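Local structure of L-lysine 6-oxidase (3WEU) at residues A[354-357]-A[358-361]; A[382-385]-A[386-389]. The protein oxidises the side-chain amine of free L-lysine with a cysteine tryptophylquinone cofactor, releasing hydrogen peroxide that gives it antibacterial activity. All coordinates share one frame; numbering follows the deposited sequence.

Contact 1: residues A[354-357]-A[358-361]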
# COMPACT_ATOMS: atom_id res chain seq x y z
N ILE A 354 10.47 -5.88 -37.74
CA ILE A 354 11.02 -5.43 -36.49
C ILE A 354 12.06 -4.31 -36.70
O ILE A 354 12.87 -4.40 -37.62
CB ILE A 354 11.71 -6.64 -35.84
CG1 ILE A 354 10.62 -7.61 -35.32
CG2 ILE A 354 12.69 -6.22 -34.79
CD1 ILE A 354 11.26 -8.92 -34.91
N GLY A 355 12.04 -3.30 -35.84
CA GLY A 355 12.99 -2.19 -35.88
C GLY A 355 12.75 -1.16 -36.94
O GLY A 355 13.65 -0.40 -37.22
N ASP A 356 11.55 -1.09 -37.56
CA ASP A 356 11.33 -0.13 -38.59
C ASP A 356 10.28 0.86 -38.03
O ASP A 356 9.13 0.50 -37.85
CB ASP A 356 10.83 -0.90 -39.76
CG ASP A 356 10.67 -0.08 -41.01
OD1 ASP A 356 10.59 1.19 -40.98
OD2 ASP A 356 10.59 -0.77 -42.07
N TYR A 357 10.68 2.02 -37.61
CA TYR A 357 9.82 2.93 -36.89
C TYR A 357 9.23 4.03 -37.74
O TYR A 357 8.07 4.46 -37.50
CB TYR A 357 10.58 3.52 -35.66
CG TYR A 357 10.94 2.43 -34.72
CD1 TYR A 357 9.93 1.84 -33.93
CD2 TYR A 357 12.23 1.86 -34.69
CE1 TYR A 357 10.21 0.76 -33.11
CE2 TYR A 357 12.51 0.80 -33.87
CZ TYR A 357 11.52 0.26 -33.09
OH TYR A 357 11.74 -0.84 -32.33
N ASP A 358 9.95 4.47 -38.79
CA ASP A 358 9.48 5.58 -39.55
C ASP A 358 8.50 5.14 -40.62
O ASP A 358 8.87 5.00 -41.76
CB ASP A 358 10.63 6.40 -40.16
CG ASP A 358 10.17 7.72 -40.75
OD1 ASP A 358 9.02 8.18 -40.55
OD2 ASP A 358 10.99 8.36 -41.45
N GLN A 359 7.25 4.94 -40.21
CA GLN A 359 6.24 4.23 -40.96
C GLN A 359 4.96 4.99 -40.77
O GLN A 359 4.86 5.80 -39.85
CB GLN A 359 6.13 2.79 -40.43
CG GLN A 359 7.34 1.89 -40.86
CD GLN A 359 6.89 0.47 -41.08
OE1 GLN A 359 6.20 0.16 -42.06
NE2 GLN A 359 7.17 -0.36 -40.11
N PRO A 360 3.98 4.73 -41.62
CA PRO A 360 2.78 5.57 -41.61
C PRO A 360 1.98 5.58 -40.27
O PRO A 360 1.30 6.59 -40.01
CB PRO A 360 1.91 5.01 -42.74
CG PRO A 360 2.83 4.08 -43.53
CD PRO A 360 3.99 3.74 -42.72
N GLN A 361 1.96 4.48 -39.51
CA GLN A 361 1.17 4.46 -38.26
C GLN A 361 1.83 5.20 -37.12
O GLN A 361 1.22 5.33 -36.07
CB GLN A 361 0.77 3.04 -37.91
CG GLN A 361 -0.19 2.49 -38.97
CD GLN A 361 -0.70 1.11 -38.67
OE1 GLN A 361 -0.36 0.11 -39.36
NE2 GLN A 361 -1.59 1.05 -37.72

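Contact 2: residues A[382-385]-A[386-389]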
# COMPACT_ATOMS: atom_id res chain seq x y z
N GLY A 382 -3.18 3.03 -32.13
CA GLY A 382 -2.83 1.79 -32.73
C GLY A 382 -2.52 0.72 -31.70
O GLY A 382 -2.84 0.88 -30.52
N SER A 383 -1.97 -0.40 -32.16
CA SER A 383 -1.78 -1.57 -31.34
C SER A 383 -0.53 -1.49 -30.43
O SER A 383 -0.31 -2.38 -29.66
CB SER A 383 -1.88 -2.86 -32.15
OG SER A 383 -3.21 -3.12 -32.61
N ASN A 384 0.31 -0.46 -30.57
CA ASN A 384 1.24 -0.11 -29.52
C ASN A 384 1.65 1.31 -29.42
O ASN A 384 2.68 1.74 -29.98
CB ASN A 384 2.50 -1.00 -29.50
CG ASN A 384 3.40 -0.63 -28.38
OD1 ASN A 384 2.92 -0.14 -27.36
ND2 ASN A 384 4.68 -0.91 -28.50
N SER A 385 0.87 2.06 -28.64
CA SER A 385 1.14 3.42 -28.28
C SER A 385 1.69 3.51 -26.83
O SER A 385 1.73 4.60 -26.28
CB SER A 385 -0.16 4.22 -28.34
OG SER A 385 -1.21 3.53 -27.60
N VAL A 386 2.00 2.38 -26.24
CA VAL A 386 2.28 2.23 -24.81
C VAL A 386 3.77 2.09 -24.51
O VAL A 386 4.31 2.76 -23.60
CB VAL A 386 1.52 0.99 -24.29
CG1 VAL A 386 1.79 0.78 -22.82
CG2 VAL A 386 -0.00 1.25 -24.43
N SER A 387 4.46 1.24 -25.25
CA SER A 387 5.92 1.00 -24.96
C SER A 387 6.83 1.43 -26.11
O SER A 387 6.48 1.33 -27.26
CB SER A 387 6.12 -0.49 -24.60
OG SER A 387 5.67 -1.32 -25.67
N SER A 388 7.98 1.98 -25.78
CA SER A 388 8.92 2.45 -26.77
C SER A 388 9.77 1.34 -27.34
O SER A 388 9.78 0.21 -26.82
CB SER A 388 9.87 3.47 -26.09
OG SER A 388 9.22 4.61 -25.64
N SER A 389 10.55 1.68 -28.35
CA SER A 389 11.47 0.74 -29.01
C SER A 389 12.42 0.12 -28.01
O SER A 389 12.84 -1.02 -28.20
CB SER A 389 12.30 1.48 -30.07
OG SER A 389 13.08 2.54 -29.52

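Contact 1: residues A[354-357]-A[358-361]
Gln359 folds back over Asp356 around an inverse gamma turn centred on Asp358, in the surface loop between helix 336-344 and strand 381-382. Two hydrogen bonds bring Gln359 back to the residues before Asp358. The one that defines the turn runs from Gln359 N to Tyr357 O at 2.9 Å and is weak, bent to 116° at the hydrogen. The other is almost straight: Gln359 NE2 gives an N-H to Asp356 O over 3.1 Å. That carbonyl oxygen lies nearly in the plane of the Gln359 amide, whereas the donor approaches from above the carbonyl plane of Asp356 and misses the lone pairs.

Packing accompanies the polar grip. The Gln359 chain is bent at chi2 (-146°), which helps bring its amide back over Asp356. The two side chains cross at about a right angle, and the Asp356 carboxylate stacks on the Gln359 amide with their planes 29° apart. Outside partners hold both groups, since Asn351 ND2 binds Asp356 OD2 and Asn351 N binds Gln359 OE1. Tyr357 leaves the backbone pointing away from 358-361, although its CB touches Asp358 N, and its OH is hydrogen-bonded to Asn397 O. Within the stacked pair, Asp356 OD1 rests 3.3 Å from CG of Gln359.

Contact 2: residues A[382-385]-A[386-389]
The side-chain amide of Asn384 bridges to the backbone two and three residues ahead. Its OD1 accepts two hydrogen bonds, and they differ in geometry. Ser387 N reaches OD1 at 3.0 Å along an almost straight line, in the carbonyl plane and on a lone pair; Val386 N, at 2.9 Å from the same OD1, sits above that plane. The other end of the amide acts as donor. Asn384 ND2 binds Ser387 OG at 3.0 Å, with the hydroxyl oxygen tilted 26° from the amide plane, and makes a weak bond to Ser387 O at 3.1 Å. With CG anti to the backbone N (chi1 -178°), the amide extends across the bend to meet Ser387 at both its oxygen and its nitrogen, which should fix its rotation.

The OD1 bond to Val386 N, two residues on, makes this an Asx turn, and it begins at Asn384, which with Ser383 faces Glu400 in a classic beta bulge. The chain also turns a corner at Ser383 as it leaves strand 381-382, and the Asn384 amide holds the bend that comes next. Residues outside the turn bond the same polar groups directly: Val398 O also binds Asn384 ND2, while Glu101 OE1 and Asn397 ND2 are hydrogen-bonded to Ser387 OG.

Around these bonds, Val386 and Ser385 make the carbon contacts. CB of Val386 lies 3.6 Å from Asn384 OD1, beside the oxygen that accepts both backbone N-H groups, and the valine side chain also touches Gln519 of strand 518-522. Ser385 pairs its hydroxyl with Ser381 OG and packs against Gln519, Val521 and Trp580, while its OG lies 4.1 Å from CG2 of Val386.

In the fold
Contact 1 precedes contact 2 along the chain, and strand 381-382 starts between them. Their centres are about 11 Å apart, on the same side of the chain's centre; contact 1 is at the surface and contact 2 is buried. They meet directly where Tyr357 OH packs 3.3 Å from CB of Ser389. Asn397 and strand 400-402 link them further, as both bond to each contact: Asn397 ND2 also reaches Ser388 O, and Gln361 joins Phe402 through backbone hydrogen bonding. Contact 2, in the C-terminal family region, reaches through Ser385 the residue preceding the quinone-forming Trp581.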